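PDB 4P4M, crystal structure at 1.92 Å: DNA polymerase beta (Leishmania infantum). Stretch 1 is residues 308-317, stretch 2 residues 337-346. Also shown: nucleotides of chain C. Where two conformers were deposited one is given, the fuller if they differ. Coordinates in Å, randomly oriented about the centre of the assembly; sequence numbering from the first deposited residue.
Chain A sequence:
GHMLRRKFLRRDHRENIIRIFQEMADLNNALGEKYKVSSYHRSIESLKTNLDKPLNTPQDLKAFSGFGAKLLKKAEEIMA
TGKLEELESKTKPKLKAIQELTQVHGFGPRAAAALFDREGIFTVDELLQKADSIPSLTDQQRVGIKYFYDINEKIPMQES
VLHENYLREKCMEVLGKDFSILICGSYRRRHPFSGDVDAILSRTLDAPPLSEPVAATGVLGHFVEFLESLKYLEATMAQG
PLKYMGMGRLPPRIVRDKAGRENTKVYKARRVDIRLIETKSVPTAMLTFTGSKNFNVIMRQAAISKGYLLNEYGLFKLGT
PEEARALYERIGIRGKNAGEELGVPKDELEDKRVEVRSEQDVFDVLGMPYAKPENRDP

Stretch 1 308-317: YLLNEYGLFK
Stretch 2 337-346: NAGEELGVPK

Two hairpin-like segments of DNA polymerase beta pack side chain to side chain, burying 319 Å² in total, and together grip the phosphates of a DNA strand; no backbone hydrogen bond joins them, and a single weak side-chain bond crosses between them. Stretch 1 is a hairpin: one extended arm carries Leu309, the chain turns, and a second arm carrying Phe316 runs back beside it. Its two arms are paired by Leu309 N to Phe316 O and Phe316 N to Leu309 O, both 2.9 Å, with Asn311 N to Gly314 O at 3.2 Å nearer the turn. Stretch 2 has short strands at 340-341 and 344-345, linked by a type I' turn from Glu341 to Val344, with Leu342 at phi/psi 50/37 and Gly343 at 84/8. Glu341 N to Val344 O (2.9 Å) and Val344 N to Glu341 O (3.0 Å) close this turn, and Lys346 N to Gly339 O (2.9 Å) continues the pairing up to Lys346, the N-cap of a helix. In register, CA of Leu309 lies 8.6 Å from CA of Ala338, and CA of Tyr313 lies 7.2 Å from CA of Gly343.

Asn311 (chi1 p, 59°) braces its own turn: its OD1 accepts from Tyr313 N at 2.8 Å and Gly314 N at 3.1 Å. ND2, on the other side of the amide, faces stretch 2 and the DNA, where it gives a weak bond to Glu340 OE1 (2.8 Å, 120°) and a hydrogen bond to OP1 of DA3 (2.8 Å, 137°). Glu340 (chi1 m, chi2 100°) also brings OE2 to 2.9 Å from OP1 of DA3, so carboxylate, amide and phosphate crowd together.

Tyr313 (m, chi2 -62°) has the most area covered by the other stretch. Its ring has Gly343 C over one face and CD1 3.4 Å from Gly343 O, while CD2 meets Glu340 CG at 3.7 Å. The ring lies against the Gly343 backbone; an ideal CB there would be 3.9 Å from Tyr313 CE1, a contact and no clash, whereas the positive phi by itself favours glycine. The ring edge is turned to the DNA, and Tyr313 OH donates to OP1 of DC4 at 2.7 Å.

Apolar contacts complete the interface. Phe316 (m, chi2 -85°) places CZ 3.7 Å from CG of Pro345, whose ring is C-gamma exo; Tyr313 CB is a looser 4.5 Å from the same CG. A CB on Gly314 (phi/psi 172/179) would clash with Phe316 CZ at 2.7 Å. Farther along, Leu309 (chi1 t, chi2 p) sets CD2 3.6 Å from CB of Ala338.

Asn337 (p, 58°) organises stretch 2 much as Asn311 does stretch 1: its OD1 accepts from Gly339 N (2.8 Å) and Glu340 N (2.9 Å). Its ND2 donates to Glu340 O at 3.0 Å and to OP2 of DC4 at 2.9 Å, while Ala338 N donates to OP2 of DA3 at 3.0 Å. Gly339, at phi/psi 139/54, adopts angles that call for glycine.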

# COMPACT_ATOMS: atom_id res chain seq x y z
N TYR A 308 9.80 -1.89 -22.45
CA TYR A 308 10.16 -1.58 -21.07
C TYR A 308 9.38 -2.42 -20.05
O TYR A 308 8.30 -2.94 -20.35
CB TYR A 308 9.90 -0.11 -20.75
CG TYR A 308 10.81 0.87 -21.46
CD1 TYR A 308 10.52 1.31 -22.74
CD2 TYR A 308 11.96 1.36 -20.83
CE1 TYR A 308 11.35 2.21 -23.39
CE2 TYR A 308 12.80 2.27 -21.48
CZ TYR A 308 12.48 2.68 -22.76
OH TYR A 308 13.30 3.58 -23.42
N LEU A 309 9.95 -2.51 -18.85
CA LEU A 309 9.25 -2.97 -17.65
C LEU A 309 9.11 -1.77 -16.70
O LEU A 309 10.11 -1.12 -16.37
CB LEU A 309 10.07 -4.05 -16.93
CG LEU A 309 9.62 -4.38 -15.50
CD1 LEU A 309 8.32 -5.17 -15.53
CD2 LEU A 309 10.71 -5.16 -14.74
N LEU A 310 7.88 -1.46 -16.29
CA LEU A 310 7.62 -0.41 -15.30
C LEU A 310 7.02 -1.01 -14.02
O LEU A 310 6.02 -1.74 -14.07
CB LEU A 310 6.66 0.64 -15.87
CG LEU A 310 6.28 1.80 -14.95
CD1 LEU A 310 7.53 2.63 -14.60
CD2 LEU A 310 5.20 2.69 -15.57
N ASN A 311 7.64 -0.71 -12.88
CA ASN A 311 7.08 -1.06 -11.57
C ASN A 311 7.43 0.04 -10.55
O ASN A 311 7.89 1.12 -10.95
CB ASN A 311 7.55 -2.46 -11.11
CG ASN A 311 9.06 -2.56 -11.00
OD1 ASN A 311 9.74 -1.58 -10.72
ND2 ASN A 311 9.60 -3.77 -11.24
N GLU A 312 7.19 -0.20 -9.26
CA GLU A 312 7.47 0.85 -8.28
C GLU A 312 8.96 1.12 -8.11
O GLU A 312 9.36 2.20 -7.65
CB GLU A 312 6.85 0.54 -6.90
CG GLU A 312 7.27 -0.80 -6.29
CD GLU A 312 6.27 -1.91 -6.58
OE1 GLU A 312 5.90 -2.12 -7.76
OE2 GLU A 312 5.83 -2.58 -5.61
N TYR A 313 9.78 0.14 -8.50
CA TYR A 313 11.22 0.22 -8.26
C TYR A 313 11.99 0.93 -9.37
O TYR A 313 13.08 1.46 -9.14
CB TYR A 313 11.80 -1.18 -8.04
CG TYR A 313 11.14 -1.90 -6.89
CD1 TYR A 313 11.21 -1.39 -5.60
CD2 TYR A 313 10.43 -3.08 -7.08
CE1 TYR A 313 10.59 -2.03 -4.53
CE2 TYR A 313 9.82 -3.74 -6.02
CZ TYR A 313 9.91 -3.21 -4.74
OH TYR A 313 9.32 -3.84 -3.66
N GLY A 314 11.42 0.97 -10.58
CA GLY A 314 12.10 1.68 -11.66
C GLY A 314 11.48 1.50 -13.03
O GLY A 314 10.46 0.81 -13.17
N LEU A 315 12.08 2.15 -14.02
CA LEU A 315 11.73 1.97 -15.43
C LEU A 315 12.92 1.26 -16.07
O LEU A 315 14.03 1.79 -16.05
CB LEU A 315 11.50 3.34 -16.10
CG LEU A 315 11.23 3.38 -17.62
CD1 LEU A 315 9.91 2.67 -17.98
CD2 LEU A 315 11.23 4.81 -18.15
N PHE A 316 12.70 0.06 -16.62
CA PHE A 316 13.81 -0.79 -17.08
C PHE A 316 13.68 -1.11 -18.57
O PHE A 316 12.64 -1.57 -19.02
CB PHE A 316 13.86 -2.10 -16.26
CG PHE A 316 13.94 -1.88 -14.77
CD1 PHE A 316 15.17 -1.66 -14.16
CD2 PHE A 316 12.79 -1.85 -14.00
CE1 PHE A 316 15.25 -1.43 -12.78
CE2 PHE A 316 12.85 -1.63 -12.62
CZ PHE A 316 14.08 -1.42 -12.01
N LYS A 317 14.74 -0.84 -19.34
CA LYS A 317 14.70 -1.04 -20.79
C LYS A 317 15.16 -2.44 -21.14
O LYS A 317 16.35 -2.74 -21.08
CB LYS A 317 15.57 0.01 -21.50
CG LYS A 317 15.34 0.08 -23.04
CD LYS A 317 16.16 1.23 -23.64
CE LYS A 317 16.06 1.27 -25.16
NZ LYS A 317 14.68 1.50 -25.61
N ASN A 337 8.73 -12.46 -8.83
CA ASN A 337 8.56 -11.16 -9.46
C ASN A 337 9.55 -11.05 -10.62
O ASN A 337 10.27 -12.01 -10.90
CB ASN A 337 8.75 -10.03 -8.44
CG ASN A 337 10.12 -10.07 -7.76
OD1 ASN A 337 11.11 -10.43 -8.38
ND2 ASN A 337 10.17 -9.68 -6.49
N ALA A 338 9.60 -9.90 -11.28
CA ALA A 338 10.48 -9.72 -12.44
C ALA A 338 11.98 -9.82 -12.11
O ALA A 338 12.80 -10.00 -13.02
CB ALA A 338 10.18 -8.38 -13.14
N GLY A 339 12.34 -9.69 -10.83
CA GLY A 339 13.72 -9.80 -10.42
C GLY A 339 14.18 -8.80 -9.37
O GLY A 339 15.17 -8.10 -9.57
N GLU A 340 13.46 -8.73 -8.25
CA GLU A 340 13.84 -7.87 -7.13
C GLU A 340 13.88 -8.66 -5.81
O GLU A 340 13.04 -9.54 -5.58
CB GLU A 340 12.85 -6.71 -6.96
CG GLU A 340 12.71 -5.79 -8.15
CD GLU A 340 11.48 -6.09 -9.00
OE1 GLU A 340 11.46 -5.63 -10.15
OE2 GLU A 340 10.54 -6.75 -8.52
N GLU A 341 14.82 -8.32 -4.94
CA GLU A 341 14.86 -8.91 -3.60
C GLU A 341 15.03 -7.80 -2.55
O GLU A 341 15.87 -6.91 -2.71
CB GLU A 341 15.98 -9.97 -3.52
CG GLU A 341 15.73 -11.14 -4.47
CD GLU A 341 16.74 -12.28 -4.37
OE1 GLU A 341 17.93 -12.02 -4.11
OE2 GLU A 341 16.33 -13.44 -4.56
N LEU A 342 14.21 -7.85 -1.50
CA LEU A 342 14.25 -6.81 -0.46
C LEU A 342 14.18 -5.40 -1.06
O LEU A 342 14.83 -4.48 -0.56
CB LEU A 342 15.49 -6.97 0.44
CG LEU A 342 15.46 -8.21 1.32
CD1 LEU A 342 16.81 -8.44 2.02
CD2 LEU A 342 14.32 -8.12 2.33
N GLY A 343 13.40 -5.24 -2.13
CA GLY A 343 13.16 -3.92 -2.70
C GLY A 343 14.22 -3.41 -3.66
O GLY A 343 14.18 -2.25 -4.07
N VAL A 344 15.18 -4.27 -4.01
CA VAL A 344 16.31 -3.91 -4.86
C VAL A 344 16.37 -4.85 -6.07
O VAL A 344 16.40 -6.07 -5.91
CB VAL A 344 17.66 -4.01 -4.08
CG1 VAL A 344 18.86 -3.65 -4.98
CG2 VAL A 344 17.64 -3.11 -2.84
N PRO A 345 16.38 -4.29 -7.29
CA PRO A 345 16.50 -5.16 -8.47
C PRO A 345 17.83 -5.91 -8.49
O PRO A 345 18.88 -5.33 -8.14
CB PRO A 345 16.47 -4.16 -9.65
CG PRO A 345 15.77 -2.93 -9.09
CD PRO A 345 16.24 -2.86 -7.65
N LYS A 346 17.81 -7.18 -8.88
CA LYS A 346 19.04 -7.94 -9.10
C LYS A 346 19.90 -7.24 -10.14
O LYS A 346 19.37 -6.52 -10.99
CB LYS A 346 18.71 -9.38 -9.50
CG LYS A 346 17.93 -10.14 -8.42
CD LYS A 346 17.95 -11.65 -8.62
CE LYS A 346 19.37 -12.19 -8.55
NZ LYS A 346 19.43 -13.66 -8.80
P DA C 3 7.29 -6.96 -10.80
OP1 DA C 3 8.67 -6.42 -10.76
OP2 DA C 3 7.05 -8.36 -11.22
O5' DA C 3 6.63 -6.80 -9.37
C5' DA C 3 6.61 -5.53 -8.72
C4' DA C 3 5.96 -5.69 -7.36
O4' DA C 3 4.54 -5.92 -7.53
C3' DA C 3 6.51 -6.86 -6.55
O3' DA C 3 7.07 -6.30 -5.38
C2' DA C 3 5.28 -7.69 -6.21
C1' DA C 3 4.10 -6.76 -6.49
N9 DA C 3 2.93 -7.52 -6.93
C8 DA C 3 2.83 -8.26 -8.08
N7 DA C 3 1.67 -8.86 -8.22
C5 DA C 3 0.96 -8.48 -7.09
C6 DA C 3 -0.34 -8.80 -6.64
N6 DA C 3 -1.19 -9.59 -7.33
N1 DA C 3 -0.74 -8.26 -5.46
C2 DA C 3 0.11 -7.48 -4.78
N3 DA C 3 1.36 -7.12 -5.10
C4 DA C 3 1.73 -7.66 -6.28
P DC C 4 7.87 -7.23 -4.33
OP1 DC C 4 9.08 -6.48 -3.91
OP2 DC C 4 8.00 -8.59 -4.88
O5' DC C 4 6.87 -7.32 -3.08
C5' DC C 4 6.42 -6.13 -2.42
C4' DC C 4 5.70 -6.48 -1.13
O4' DC C 4 4.38 -7.00 -1.47
C3' DC C 4 6.38 -7.53 -0.25
O3' DC C 4 6.20 -7.06 1.09
C2' DC C 4 5.61 -8.82 -0.57
C1' DC C 4 4.22 -8.31 -0.98
N1 DC C 4 3.55 -9.11 -2.07
C2 DC C 4 2.21 -9.46 -1.91
O2 DC C 4 1.64 -9.11 -0.87
N3 DC C 4 1.59 -10.18 -2.89
C4 DC C 4 2.26 -10.53 -3.99
N4 DC C 4 1.58 -11.23 -4.91
C5 DC C 4 3.63 -10.18 -4.17
C6 DC C 4 4.24 -9.47 -3.20
P DT C 2 4.18 -6.19 -16.79
OP1 DT C 2 5.32 -5.46 -17.39
OP2 DT C 2 3.86 -7.57 -17.22
O5' DT C 2 4.38 -6.23 -15.21
C5' DT C 2 4.73 -5.03 -14.53
C4' DT C 2 4.57 -5.23 -13.04
O4' DT C 2 3.16 -5.35 -12.70
C3' DT C 2 5.27 -6.47 -12.46
O3' DT C 2 6.41 -5.98 -11.73
C2' DT C 2 4.21 -7.10 -11.55
C1' DT C 2 3.14 -6.00 -11.46
N1 DT C 2 1.76 -6.51 -11.12
C2 DT C 2 1.10 -5.96 -10.04
O2 DT C 2 1.55 -5.08 -9.33
N3 DT C 2 -0.14 -6.48 -9.79
C4 DT C 2 -0.78 -7.47 -10.50
O4 DT C 2 -1.90 -7.85 -10.17
C5 DT C 2 -0.05 -8.00 -11.63
C7 DT C 2 -0.66 -9.10 -12.47
C6 DT C 2 1.17 -7.51 -11.88